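Local coordinates for Peptide/nickel transport system substrate-binding protein (Listeria monocytogenes serotype 1/2a, PDB 5KZT), which binds peptides outside the cell as an OppA-type solute-binding protein and probably hands them to a transporter for uptake, at residues 506-511 / 523-528; 39-44 / 517-521; 340-344 / 481-486; 455-459 / 476-480; 74-80 / 144-150. All coordinates share one frame; numbering follows the deposited sequence.

Contact 1: 506-511 / 523-528; sequences YIKNLQ and ETYLTK
Tyr-506 to Asn-509 pairs with Thr-524 to Thr-527 in a short two-stranded antiparallel ladder close to the C-terminus. Its backbone bonds centre on the hydrogen-bonded pair Lys-508 and Tyr-525: Lys-508 N reaches Tyr-525 O at 2.9 Å, and Tyr-525 N returns to Lys-508 O at 3.1 Å. One step along, Thr-527 N donates to Tyr-506 O at 2.9 Å.

Two lysine chains supply CH-pi contacts. Lys-528 lays CG over the centre of the ring of Tyr-506, whose hydroxyl is hydrogen-bonded to Asp-246; CG is 3.8 Å from the centroid and 11° off the normal, and the extended lysine chain runs on until CE lies near Tyr-506 CZ. On the face carrying Lys-508 and Tyr-525, Lys-508 CB sits over the Tyr-525 ring, displaced toward the rim. Tyr-525 chi1 of 68° places CG between backbone N and carbonyl carbon, which folds the ring back under that methylene.

Apolar packing occupies the face with Ile-507 and Leu-526, whose side chains lie side by side, CG1 to CD2 4.1 Å; both also touch Leu-17 of strand 16-21.

Where the ladder ends, a side chain replaces the backbone donor: Thr-524 OG1 gives its proton to Asn-509 O at 2.8 Å, approaching from 39° above the carbonyl plane.

Contact 2: 39-44 / 517-521; sequences LNVVNQ and PDYTY
Gln-44 reaches from helix 36-45 to the backbone of Tyr-519 and Tyr-521. From CB its chain bends at chi2 (-49°), bringing CG to 3.7 Å from Tyr-521 CD2 and CD to 3.4 Å from the same atom, with amide and ring planes 32° apart. At the tip OE1 accepts from Tyr-521 N at 3.0 Å in a nearly straight bond (175°), while NE2 donates to Tyr-519 O at 2.8 Å and also to Asn-40 O of its own helix. With both amide atoms engaged, the group should be held in one rotation.

This helix-to-strand junction joins residues far apart in sequence; its amides bond Tyr-519 N and O and Tyr-521 N, on the edge of strand 519-520 not used by strand 511-512. Asn-43 ND2 also donates to Tyr-519 O, at 3.0 Å, and arrives from the face of that carbonyl opposite to Gln-44 NE2, so two amides clamp one oxygen. Asn-40 takes the N-H of the same residue: its OD1 accepts from Tyr-519 N at 3.0 Å, and its ND2 makes a weak bond to Tyr-521 OH. Earlier in the segment, Pro-517 CB packs at 3.4 Å against Asn-43 CB, and Leu-39 also touches the bound peptide.

Contact 3: 340-344 / 481-486; sequences SGKHL and EKILLT
His-343 lays its imidazole along helix 471-487, with CB 3.7 Å from Leu-485 CB and CE1 3.7 Å from Lys-482 CA. ND1 is hydrogen-bonded to Thr-486 OG1 at 2.8 Å, at the ring edge; NE2 donates to Ser-340 OG at 2.9 Å, near the ring plane. Bonds at both nitrogens should hold the ring's rotation.

Ser-340 extends the hydrogen-bonded series, its OG donating to the anti lone pair of Glu-481 OE2 at 2.7 Å. A chi1 of -164° sets this OG anti to the backbone N, within reach of both partners. The serine ends helix 336-340 and Gly-341 turns off with positive phi (72°), so this series ties one helix end to the flank of another helix. Glu-481 OE2 also accepts from Asn-320 ND2 and OE1 from Val-322 N, holding the carboxylate in place. A water accepts from Leu-344 N at 2.8 Å and also bonds Thr-486 OG1. The same leucine turns its side chain to the helix, CD1 4.0 Å from Leu-485 CB.

Contact 4: 455-459 / 476-480; sequences YDKIL and EMVKA
Ile-458 and Tyr-455 make the tight part of the contact, around Ala-480. The CG2 branch of Ile-458 comes 3.5 Å from Glu-476 O and 3.8 Å from Ala-480 CB. A chi1 of -78° sets CG2 anti to the backbone N and CG1 beside it, so one branch meets the alanine methyl while CD1 reaches across to Lys-479 CB.

The small Ala-480 side chain is shared by three residues of helix 453-459. Besides Ile-458, it meets Tyr-455 CE1 at 3.9 Å and, more distantly, Leu-459 CD2. The tyrosine comes edge-on: Ala-480 O lies in its ring plane, 3.4 Å from CE1. Its hydroxyl is used beyond the pair, in a hydrogen bond to Leu-436 O.

The other parts are looser. Leu-459 CD2 only grazes Met-477 CG, at 4.3 Å, although Leu-436 touches both residues. Toward solvent the chain of Glu-476, bent at chi2, crosses Ile-458 at about a right angle and brings OE1 to 3.8 Å from CG1, while the exposed Lys-479 leads its amine away.

No hydrogen bond joins the two segments, so the evidence is one of fit between side chains: axes 9.5 Å apart at closest approach, with N-to-C directions 155° apart, describe an antiparallel helix pair, helix 453-459 lying against the long helix 471-487.

Contact 5: 74-80 / 144-150; sequences TVYTIKL and YTLEVTL
Thr-74 O accepts from Leu-150 N at 2.7 Å in a nearly straight bond (173°), the shortest of six backbone hydrogen bonds joining these strands. The others follow at 2.8 Å, from the mutual pair of Tyr-76 N to Val-148 O and Val-148 N to Tyr-76 O as far as Leu-80 N to Tyr-144 O. The strand axes run 4.7 Å apart with directions 163° apart, an unbroken antiparallel ladder through the centre of a four-stranded sheet flanked by strands 68-69 and 138-140.

On the face with Tyr-76, Ile-78, Leu-146 and Val-148 the contacts are apolar. Leu-150 CD1 comes 3.6 Å from Tyr-76 CE1, with the two side chains crossing at a slant, and Ile-78 CD1 lies 4.2 Å from Val-148 CG2. Helix 94-105 covers part of this face, placing Ala-94, Tyr-97 and Trp-101 against Leu-146 and Val-148.

The other face mixes polar groups with aliphatic carbon. Val-75 CG1, anti to its own backbone N (chi1 180°), rests 3.8 Å from Glu-147 CG. A water donates to Glu-147 OE2. The chemistry implies a two-sided sheet: an apolar face against helix 94-105, and a more polar face of threonine, glutamate and lysine.

Overall arrangement
The five contacts fall into three groups. Contacts 1 and 2 touch, centres 16 Å apart, through a probable hydrogen bond, Thr-520 N to Gln-511 O, 3.0 Å; their segments alternate along the chain. Contacts 3 and 4, centres 12 Å apart, share helix 471-487 and meet where Ile-483 packs on Ile-458; both lie across the chain's centre from contact 1. Contact 5 is the first to close along the chain, inside the long span between the two segments of contact 2, and stands about 25 Å from contact 2 and 31 Å from contact 4, centre to centre. Contact 2 joins N-terminal helix 36-45, whose Leu-39 packs on the bound peptide, to a strand near the C-terminus.

Contact 1: 506-511 / 523-528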
# COMPACT_ATOMS: atom_id res chain seq x y z
N TYR A 506 5.33 11.51 25.21
CA TYR A 506 6.02 10.36 25.78
C TYR A 506 6.29 9.18 24.83
O TYR A 506 7.03 8.27 25.20
CB TYR A 506 5.35 9.88 27.06
CG TYR A 506 3.88 9.55 27.01
CD1 TYR A 506 3.41 8.43 26.34
CD2 TYR A 506 2.96 10.34 27.70
CE1 TYR A 506 2.05 8.12 26.34
CE2 TYR A 506 1.60 10.04 27.70
CZ TYR A 506 1.16 8.92 27.02
OH TYR A 506 -0.18 8.62 27.01
N ILE A 507 5.74 9.19 23.63
CA ILE A 507 6.10 8.19 22.61
C ILE A 507 7.47 8.56 22.01
O ILE A 507 7.60 9.61 21.39
CB ILE A 507 5.05 8.10 21.49
CG1 ILE A 507 3.68 7.69 22.03
CG2 ILE A 507 5.49 7.14 20.40
CD1 ILE A 507 2.55 7.83 21.01
N LYS A 508 8.45 7.67 22.15
CA LYS A 508 9.80 7.86 21.62
C LYS A 508 10.14 6.76 20.62
O LYS A 508 9.68 5.62 20.76
CB LYS A 508 10.82 7.81 22.76
CG LYS A 508 10.67 8.93 23.77
CD LYS A 508 11.12 10.25 23.16
CE LYS A 508 11.32 11.33 24.20
NZ LYS A 508 10.02 11.84 24.68
N ASN A 509 10.92 7.10 19.60
CA ASN A 509 11.40 6.10 18.61
C ASN A 509 10.26 5.37 17.85
O ASN A 509 10.33 4.15 17.61
CB ASN A 509 12.39 5.13 19.27
CG ASN A 509 13.81 5.31 18.76
OD1 ASN A 509 14.04 5.17 17.57
ND2 ASN A 509 14.74 5.67 19.63
N LEU A 510 9.23 6.12 17.49
CA LEU A 510 8.15 5.60 16.63
C LEU A 510 8.67 5.63 15.21
O LEU A 510 8.74 6.69 14.60
CB LEU A 510 6.89 6.43 16.78
CG LEU A 510 5.67 5.98 15.96
CD1 LEU A 510 5.22 4.60 16.42
CD2 LEU A 510 4.52 6.99 16.06
N GLN A 511 9.06 4.48 14.67
CA GLN A 511 9.67 4.49 13.34
C GLN A 511 8.62 4.52 12.26
O GLN A 511 7.85 3.57 12.12
CB GLN A 511 10.56 3.26 13.16
CG GLN A 511 11.17 3.16 11.78
CD GLN A 511 12.26 2.12 11.74
OE1 GLN A 511 13.17 2.13 12.59
NE2 GLN A 511 12.18 1.20 10.79
N GLU A 523 11.36 -0.98 18.30
CA GLU A 523 12.21 -0.30 19.30
C GLU A 523 11.57 0.96 19.85
O GLU A 523 12.23 1.77 20.49
CB GLU A 523 13.59 0.01 18.71
CG GLU A 523 14.32 -1.23 18.20
CD GLU A 523 15.81 -1.00 17.97
OE1 GLU A 523 16.54 -0.64 18.91
OE2 GLU A 523 16.30 -1.24 16.85
N THR A 524 10.27 1.12 19.61
CA THR A 524 9.49 2.18 20.21
C THR A 524 9.42 1.98 21.72
O THR A 524 9.41 0.85 22.21
CB THR A 524 8.09 2.19 19.58
OG1 THR A 524 8.27 2.30 18.17
CG2 THR A 524 7.21 3.33 20.10
N TYR A 525 9.42 3.08 22.45
CA TYR A 525 9.29 3.00 23.92
C TYR A 525 8.65 4.27 24.45
O TYR A 525 8.51 5.26 23.71
CB TYR A 525 10.68 2.75 24.58
CG TYR A 525 11.65 3.89 24.46
CD1 TYR A 525 12.50 4.01 23.35
CD2 TYR A 525 11.73 4.86 25.46
CE1 TYR A 525 13.38 5.08 23.24
CE2 TYR A 525 12.60 5.93 25.35
CZ TYR A 525 13.43 6.04 24.25
OH TYR A 525 14.27 7.13 24.17
N LEU A 526 8.28 4.24 25.73
CA LEU A 526 7.56 5.34 26.35
C LEU A 526 8.38 5.92 27.50
O LEU A 526 8.99 5.17 28.26
CB LEU A 526 6.20 4.87 26.89
CG LEU A 526 5.24 4.13 25.95
CD1 LEU A 526 3.90 3.90 26.65
CD2 LEU A 526 5.01 4.90 24.65
N THR A 527 8.41 7.25 27.59
CA THR A 527 8.96 7.96 28.73
C THR A 527 7.82 8.62 29.51
O THR A 527 7.75 9.85 29.59
CB THR A 527 9.97 9.04 28.29
OG1 THR A 527 9.34 9.97 27.40
CG2 THR A 527 11.17 8.41 27.61
N LYS A 528 6.90 7.80 30.03
CA LYS A 528 5.72 8.31 30.78
C LYS A 528 6.17 8.84 32.13
O LYS A 528 6.99 8.20 32.79
CB LYS A 528 4.66 7.22 31.01
CG LYS A 528 3.65 7.08 29.89
CD LYS A 528 2.59 6.04 30.22
CE LYS A 528 1.27 6.38 29.54
NZ LYS A 528 0.22 5.37 29.83

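Contact 2: 39-44 / 517-521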
# COMPACT_ATOMS: atom_id res chain seq x y z
N LEU A 39 -0.61 -4.98 5.95
CA LEU A 39 0.86 -5.05 5.78
C LEU A 39 1.57 -4.46 6.99
O LEU A 39 2.65 -4.92 7.36
CB LEU A 39 1.32 -4.34 4.51
CG LEU A 39 0.92 -5.13 3.26
CD1 LEU A 39 1.08 -4.24 2.05
CD2 LEU A 39 1.70 -6.40 3.06
N ASN A 40 0.96 -3.46 7.60
CA ASN A 40 1.50 -2.90 8.86
C ASN A 40 1.40 -3.92 10.00
O ASN A 40 2.35 -4.06 10.75
CB ASN A 40 0.77 -1.62 9.23
CG ASN A 40 1.43 -0.90 10.39
OD1 ASN A 40 2.59 -0.48 10.30
ND2 ASN A 40 0.71 -0.77 11.49
N VAL A 41 0.30 -4.66 10.10
CA VAL A 41 0.17 -5.74 11.11
C VAL A 41 1.28 -6.79 10.96
O VAL A 41 2.04 -7.04 11.90
CB VAL A 41 -1.22 -6.42 11.08
CG1 VAL A 41 -1.27 -7.66 11.98
CG2 VAL A 41 -2.30 -5.45 11.51
N VAL A 42 1.38 -7.39 9.78
CA VAL A 42 2.37 -8.44 9.58
C VAL A 42 3.82 -7.93 9.71
O VAL A 42 4.72 -8.71 10.06
CB VAL A 42 2.20 -9.25 8.27
CG1 VAL A 42 0.83 -9.91 8.23
CG2 VAL A 42 2.44 -8.40 7.05
N ASN A 43 4.06 -6.64 9.47
CA ASN A 43 5.39 -6.09 9.73
C ASN A 43 5.84 -6.11 11.20
O ASN A 43 7.04 -6.12 11.48
CB ASN A 43 5.53 -4.67 9.20
CG ASN A 43 6.98 -4.26 9.06
OD1 ASN A 43 7.78 -4.97 8.44
ND2 ASN A 43 7.36 -3.13 9.66
N GLN A 44 4.89 -6.12 12.12
CA GLN A 44 5.21 -6.20 13.55
C GLN A 44 5.40 -7.63 14.04
O GLN A 44 6.13 -7.88 15.01
CB GLN A 44 4.12 -5.55 14.40
CG GLN A 44 3.53 -4.26 13.85
CD GLN A 44 4.56 -3.24 13.41
OE1 GLN A 44 5.60 -3.06 14.05
NE2 GLN A 44 4.27 -2.52 12.35
N PRO A 517 5.60 -1.46 4.57
CA PRO A 517 4.72 -1.33 5.74
C PRO A 517 4.98 -0.04 6.53
O PRO A 517 6.14 0.33 6.74
CB PRO A 517 5.09 -2.55 6.59
CG PRO A 517 5.55 -3.58 5.58
CD PRO A 517 6.18 -2.81 4.45
N ASP A 518 3.92 0.63 6.95
CA ASP A 518 4.01 2.02 7.40
C ASP A 518 4.88 2.28 8.65
O ASP A 518 5.63 3.26 8.68
CB ASP A 518 2.61 2.59 7.62
CG ASP A 518 1.91 2.93 6.30
OD1 ASP A 518 2.04 2.19 5.29
OD2 ASP A 518 1.19 3.94 6.26
N TYR A 519 4.79 1.41 9.64
CA TYR A 519 5.49 1.59 10.91
C TYR A 519 6.26 0.36 11.32
O TYR A 519 5.96 -0.76 10.89
CB TYR A 519 4.51 1.98 12.02
CG TYR A 519 3.90 3.34 11.81
CD1 TYR A 519 2.74 3.49 11.06
CD2 TYR A 519 4.51 4.48 12.34
CE1 TYR A 519 2.17 4.76 10.87
CE2 TYR A 519 3.96 5.75 12.12
CZ TYR A 519 2.80 5.88 11.40
OH TYR A 519 2.25 7.14 11.21
N THR A 520 7.28 0.58 12.14
CA THR A 520 7.98 -0.50 12.82
C THR A 520 8.01 -0.11 14.29
O THR A 520 8.69 0.86 14.66
CB THR A 520 9.40 -0.70 12.29
OG1 THR A 520 9.33 -1.02 10.88
CG2 THR A 520 10.11 -1.84 13.05
N TYR A 521 7.26 -0.84 15.11
CA TYR A 521 7.16 -0.56 16.54
C TYR A 521 8.24 -1.23 17.37
O TYR A 521 8.28 -1.01 18.59
CB TYR A 521 5.80 -1.01 17.09
CG TYR A 521 4.61 -0.48 16.35
CD1 TYR A 521 4.52 0.88 15.97
CD2 TYR A 521 3.56 -1.30 16.04
CE1 TYR A 521 3.41 1.37 15.29
CE2 TYR A 521 2.43 -0.83 15.36
CZ TYR A 521 2.37 0.50 14.98
OH TYR A 521 1.25 0.93 14.29

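Contact 3: 340-344 / 481-486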
# COMPACT_ATOMS: atom_id res chain seq x y z
N SER A 340 8.54 14.97 -15.47
CA SER A 340 7.27 14.56 -16.06
C SER A 340 6.36 15.74 -16.38
O SER A 340 5.57 15.68 -17.33
CB SER A 340 6.53 13.61 -15.12
OG SER A 340 5.50 12.92 -15.81
N GLY A 341 6.44 16.79 -15.55
CA GLY A 341 5.50 17.89 -15.59
C GLY A 341 4.13 17.53 -15.04
O GLY A 341 3.86 16.38 -14.62
N LYS A 342 3.24 18.52 -15.05
CA LYS A 342 1.88 18.31 -14.58
C LYS A 342 1.04 17.64 -15.67
O LYS A 342 1.27 17.86 -16.84
CB LYS A 342 1.24 19.62 -14.14
CG LYS A 342 1.90 20.22 -12.91
CD LYS A 342 1.30 21.57 -12.59
CE LYS A 342 1.80 22.16 -11.28
NZ LYS A 342 3.29 22.22 -11.20
N HIS A 343 0.08 16.82 -15.24
CA HIS A 343 -0.90 16.19 -16.11
C HIS A 343 -2.31 16.38 -15.57
O HIS A 343 -2.49 16.42 -14.35
CB HIS A 343 -0.61 14.70 -16.21
CG HIS A 343 0.80 14.40 -16.55
ND1 HIS A 343 1.23 14.24 -17.85
CD2 HIS A 343 1.89 14.25 -15.77
CE1 HIS A 343 2.53 14.01 -17.85
NE2 HIS A 343 2.96 14.01 -16.60
N LEU A 344 -3.29 16.48 -16.47
CA LEU A 344 -4.72 16.53 -16.12
C LEU A 344 -5.02 17.53 -14.99
O LEU A 344 -5.56 17.17 -13.93
CB LEU A 344 -5.24 15.14 -15.74
CG LEU A 344 -5.03 14.03 -16.78
CD1 LEU A 344 -5.37 12.67 -16.16
CD2 LEU A 344 -5.81 14.26 -18.05
N GLU A 481 4.36 8.11 -17.77
CA GLU A 481 3.32 8.83 -17.04
C GLU A 481 2.47 9.69 -17.97
O GLU A 481 1.25 9.84 -17.76
CB GLU A 481 3.90 9.66 -15.88
CG GLU A 481 2.81 10.10 -14.90
CD GLU A 481 3.34 10.80 -13.66
OE1 GLU A 481 2.93 10.42 -12.56
OE2 GLU A 481 4.14 11.74 -13.79
N LYS A 482 3.10 10.27 -18.99
CA LYS A 482 2.34 11.04 -19.99
C LYS A 482 1.31 10.20 -20.73
O LYS A 482 0.19 10.65 -20.99
CB LYS A 482 3.27 11.68 -21.00
CG LYS A 482 2.58 12.77 -21.80
CD LYS A 482 3.42 13.23 -22.97
CE LYS A 482 2.65 14.20 -23.84
NZ LYS A 482 1.74 13.54 -24.80
N ILE A 483 1.69 8.97 -21.06
CA ILE A 483 0.79 8.03 -21.72
C ILE A 483 -0.41 7.72 -20.81
O ILE A 483 -1.57 7.80 -21.22
CB ILE A 483 1.51 6.71 -22.09
CG1 ILE A 483 2.64 6.98 -23.09
CG2 ILE A 483 0.53 5.71 -22.70
CD1 ILE A 483 3.53 5.80 -23.35
N LEU A 484 -0.12 7.39 -19.57
CA LEU A 484 -1.15 6.98 -18.59
C LEU A 484 -2.16 8.11 -18.33
O LEU A 484 -3.37 7.87 -18.31
CB LEU A 484 -0.49 6.57 -17.28
CG LEU A 484 -1.36 5.97 -16.19
CD1 LEU A 484 -1.81 4.58 -16.59
CD2 LEU A 484 -0.65 5.93 -14.85
N LEU A 485 -1.64 9.32 -18.13
CA LEU A 485 -2.44 10.43 -17.65
C LEU A 485 -2.91 11.33 -18.79
O LEU A 485 -4.09 11.32 -19.12
CB LEU A 485 -1.65 11.22 -16.58
CG LEU A 485 -1.24 10.38 -15.37
CD1 LEU A 485 -0.47 11.23 -14.36
CD2 LEU A 485 -2.43 9.69 -14.70
N THR A 486 -2.00 12.09 -19.40
CA THR A 486 -2.37 13.04 -20.44
C THR A 486 -3.03 12.36 -21.64
O THR A 486 -4.09 12.81 -22.09
CB THR A 486 -1.16 13.88 -20.86
OG1 THR A 486 -0.72 14.67 -19.75
CG2 THR A 486 -1.50 14.81 -22.05
O HOH W 1 -2.77 16.46 -19.25

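Contact 4: 455-459 / 476-480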
# COMPACT_ATOMS: atom_id res chain seq x y z
N TYR A 455 2.35 1.58 -23.21
CA TYR A 455 2.60 1.68 -21.77
C TYR A 455 3.25 0.40 -21.26
O TYR A 455 4.31 0.46 -20.67
CB TYR A 455 1.31 1.98 -21.01
CG TYR A 455 1.49 2.29 -19.55
CD1 TYR A 455 1.88 3.56 -19.14
CD2 TYR A 455 1.25 1.33 -18.57
CE1 TYR A 455 2.02 3.86 -17.79
CE2 TYR A 455 1.38 1.63 -17.21
CZ TYR A 455 1.77 2.90 -16.83
OH TYR A 455 1.94 3.22 -15.49
N ASP A 456 2.65 -0.76 -21.58
CA ASP A 456 3.23 -2.08 -21.21
C ASP A 456 4.64 -2.27 -21.73
O ASP A 456 5.50 -2.77 -21.01
CB ASP A 456 2.39 -3.25 -21.75
CG ASP A 456 0.96 -3.22 -21.28
OD1 ASP A 456 0.67 -2.63 -20.22
OD2 ASP A 456 0.10 -3.79 -22.00
N LYS A 457 4.87 -1.87 -22.98
CA LYS A 457 6.19 -2.02 -23.60
C LYS A 457 7.26 -1.22 -22.87
O LYS A 457 8.38 -1.72 -22.63
CB LYS A 457 6.14 -1.61 -25.08
CG LYS A 457 7.46 -1.84 -25.80
CD LYS A 457 7.28 -2.15 -27.28
CE LYS A 457 8.08 -3.38 -27.71
NZ LYS A 457 9.54 -3.26 -27.44
N ILE A 458 6.92 0.01 -22.47
CA ILE A 458 7.82 0.81 -21.63
C ILE A 458 8.17 0.10 -20.33
O ILE A 458 9.34 0.00 -19.97
CB ILE A 458 7.25 2.22 -21.35
CG1 ILE A 458 7.46 3.10 -22.60
CG2 ILE A 458 7.93 2.85 -20.14
CD1 ILE A 458 6.89 4.49 -22.52
N LEU A 459 7.17 -0.39 -19.61
CA LEU A 459 7.41 -0.95 -18.28
C LEU A 459 7.96 -2.38 -18.33
O LEU A 459 8.77 -2.76 -17.48
CB LEU A 459 6.15 -0.81 -17.43
CG LEU A 459 5.76 0.67 -17.22
CD1 LEU A 459 4.48 0.75 -16.44
CD2 LEU A 459 6.85 1.49 -16.51
N GLU A 476 12.48 6.42 -19.89
CA GLU A 476 11.27 5.77 -20.36
C GLU A 476 10.16 5.80 -19.32
O GLU A 476 9.02 6.09 -19.66
CB GLU A 476 11.57 4.34 -20.82
CG GLU A 476 12.47 4.29 -22.05
CD GLU A 476 11.79 4.76 -23.33
OE1 GLU A 476 10.96 4.01 -23.87
OE2 GLU A 476 12.11 5.88 -23.81
N MET A 477 10.50 5.55 -18.05
CA MET A 477 9.52 5.67 -16.96
C MET A 477 8.89 7.06 -16.89
O MET A 477 7.71 7.19 -16.62
CB MET A 477 10.13 5.26 -15.61
CG MET A 477 10.34 3.75 -15.48
SD MET A 477 10.75 3.14 -13.84
CE MET A 477 12.27 4.03 -13.54
N VAL A 478 9.69 8.11 -17.13
CA VAL A 478 9.17 9.49 -17.18
C VAL A 478 8.11 9.58 -18.28
O VAL A 478 7.00 10.06 -18.06
CB VAL A 478 10.32 10.51 -17.39
CG1 VAL A 478 9.78 11.92 -17.63
CG2 VAL A 478 11.27 10.48 -16.19
N LYS A 479 8.46 9.07 -19.46
CA LYS A 479 7.54 9.10 -20.59
C LYS A 479 6.24 8.35 -20.34
O LYS A 479 5.18 8.75 -20.82
CB LYS A 479 8.22 8.53 -21.84
CG LYS A 479 9.36 9.38 -22.37
CD LYS A 479 9.99 8.70 -23.58
CE LYS A 479 11.13 9.51 -24.14
NZ LYS A 479 10.68 10.90 -24.48
N ALA A 480 6.33 7.25 -19.58
CA ALA A 480 5.18 6.41 -19.31
C ALA A 480 4.04 7.17 -18.65
O ALA A 480 2.88 6.89 -18.95
CB ALA A 480 5.57 5.23 -18.44

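Contact 5: 74-80 / 144-150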
# COMPACT_ATOMS: atom_id res chain seq x y z
N THR A 74 23.49 -10.87 -9.90
CA THR A 74 22.28 -11.66 -10.05
C THR A 74 22.17 -12.85 -9.14
O THR A 74 21.09 -13.41 -9.05
CB THR A 74 22.08 -12.15 -11.50
OG1 THR A 74 23.06 -13.15 -11.83
CG2 THR A 74 22.17 -10.96 -12.46
N VAL A 75 23.24 -13.26 -8.47
CA VAL A 75 23.18 -14.42 -7.61
C VAL A 75 23.61 -14.00 -6.20
O VAL A 75 24.73 -13.50 -6.00
CB VAL A 75 24.02 -15.60 -8.14
CG1 VAL A 75 23.93 -16.78 -7.20
CG2 VAL A 75 23.53 -16.01 -9.51
N TYR A 76 22.68 -14.19 -5.26
CA TYR A 76 22.84 -13.80 -3.87
C TYR A 76 22.89 -15.06 -3.00
O TYR A 76 21.93 -15.84 -2.97
CB TYR A 76 21.67 -12.90 -3.44
CG TYR A 76 21.70 -11.47 -3.98
CD1 TYR A 76 21.61 -11.21 -5.34
CD2 TYR A 76 21.81 -10.38 -3.12
CE1 TYR A 76 21.63 -9.91 -5.83
CE2 TYR A 76 21.84 -9.08 -3.60
CZ TYR A 76 21.75 -8.86 -4.96
OH TYR A 76 21.78 -7.59 -5.47
N THR A 77 23.99 -15.25 -2.29
CA THR A 77 24.16 -16.38 -1.35
C THR A 77 24.04 -15.83 0.08
O THR A 77 24.87 -15.03 0.51
CB THR A 77 25.50 -17.08 -1.57
OG1 THR A 77 25.63 -17.45 -2.96
CG2 THR A 77 25.61 -18.33 -0.71
N ILE A 78 23.01 -16.26 0.79
CA ILE A 78 22.55 -15.60 2.02
C ILE A 78 22.54 -16.58 3.18
O ILE A 78 21.88 -17.60 3.09
CB ILE A 78 21.13 -15.04 1.85
CG1 ILE A 78 21.09 -14.02 0.70
CG2 ILE A 78 20.66 -14.36 3.14
CD1 ILE A 78 19.70 -13.62 0.25
N LYS A 79 23.28 -16.27 4.24
CA LYS A 79 23.30 -17.08 5.44
C LYS A 79 22.20 -16.57 6.34
O LYS A 79 22.01 -15.37 6.47
CB LYS A 79 24.66 -17.00 6.14
CG LYS A 79 25.77 -17.59 5.28
CD LYS A 79 27.13 -17.45 5.92
CE LYS A 79 27.28 -18.34 7.13
NZ LYS A 79 28.62 -18.98 7.10
N LEU A 80 21.46 -17.50 6.95
CA LEU A 80 20.32 -17.16 7.80
C LEU A 80 20.69 -17.25 9.28
O LEU A 80 21.58 -18.00 9.66
CB LEU A 80 19.18 -18.12 7.52
CG LEU A 80 18.68 -18.15 6.08
CD1 LEU A 80 17.57 -19.19 5.94
CD2 LEU A 80 18.20 -16.77 5.67
N TYR A 144 20.21 -23.42 6.72
CA TYR A 144 20.46 -22.02 7.06
C TYR A 144 21.18 -21.21 5.97
O TYR A 144 21.79 -20.19 6.26
CB TYR A 144 21.19 -21.96 8.41
CG TYR A 144 20.32 -22.55 9.49
CD1 TYR A 144 19.33 -21.78 10.12
CD2 TYR A 144 20.42 -23.91 9.83
CE1 TYR A 144 18.48 -22.34 11.07
CE2 TYR A 144 19.58 -24.48 10.79
CZ TYR A 144 18.61 -23.69 11.40
OH TYR A 144 17.79 -24.26 12.35
N THR A 145 21.08 -21.64 4.71
CA THR A 145 21.68 -20.93 3.58
C THR A 145 20.75 -20.93 2.37
O THR A 145 20.26 -22.00 1.95
CB THR A 145 23.02 -21.57 3.16
OG1 THR A 145 23.88 -21.63 4.31
CG2 THR A 145 23.73 -20.77 2.02
N LEU A 146 20.50 -19.73 1.82
CA LEU A 146 19.76 -19.56 0.57
C LEU A 146 20.68 -19.13 -0.56
O LEU A 146 21.65 -18.38 -0.34
CB LEU A 146 18.68 -18.49 0.71
CG LEU A 146 17.50 -18.77 1.61
CD1 LEU A 146 16.74 -17.49 1.86
CD2 LEU A 146 16.59 -19.85 1.02
N GLU A 147 20.36 -19.62 -1.76
CA GLU A 147 20.87 -19.03 -2.97
C GLU A 147 19.68 -18.47 -3.74
O GLU A 147 18.80 -19.23 -4.15
CB GLU A 147 21.61 -20.03 -3.83
CG GLU A 147 22.37 -19.36 -4.96
CD GLU A 147 22.86 -20.33 -6.01
OE1 GLU A 147 22.02 -20.84 -6.82
OE2 GLU A 147 24.08 -20.58 -6.05
N VAL A 148 19.66 -17.14 -3.91
CA VAL A 148 18.61 -16.44 -4.67
C VAL A 148 19.21 -15.97 -5.99
O VAL A 148 20.26 -15.31 -6.00
CB VAL A 148 18.07 -15.23 -3.88
CG1 VAL A 148 17.10 -14.39 -4.73
CG2 VAL A 148 17.40 -15.70 -2.58
N THR A 149 18.56 -16.32 -7.09
CA THR A 149 19.01 -15.92 -8.41
C THR A 149 17.97 -14.94 -8.96
O THR A 149 16.76 -15.26 -9.02
CB THR A 149 19.20 -17.14 -9.35
OG1 THR A 149 20.15 -18.05 -8.79
CG2 THR A 149 19.74 -16.71 -10.71
N LEU A 150 18.42 -13.75 -9.34
CA LEU A 150 17.52 -12.72 -9.86
C LEU A 150 17.35 -12.92 -11.35
O LEU A 150 18.17 -13.55 -12.00
CB LEU A 150 18.08 -11.33 -9.61
CG LEU A 150 18.46 -11.02 -8.17
CD1 LEU A 150 18.88 -9.57 -8.07
CD2 LEU A 150 17.31 -11.34 -7.23
O HOH W 2 25.64 -19.70 -3.92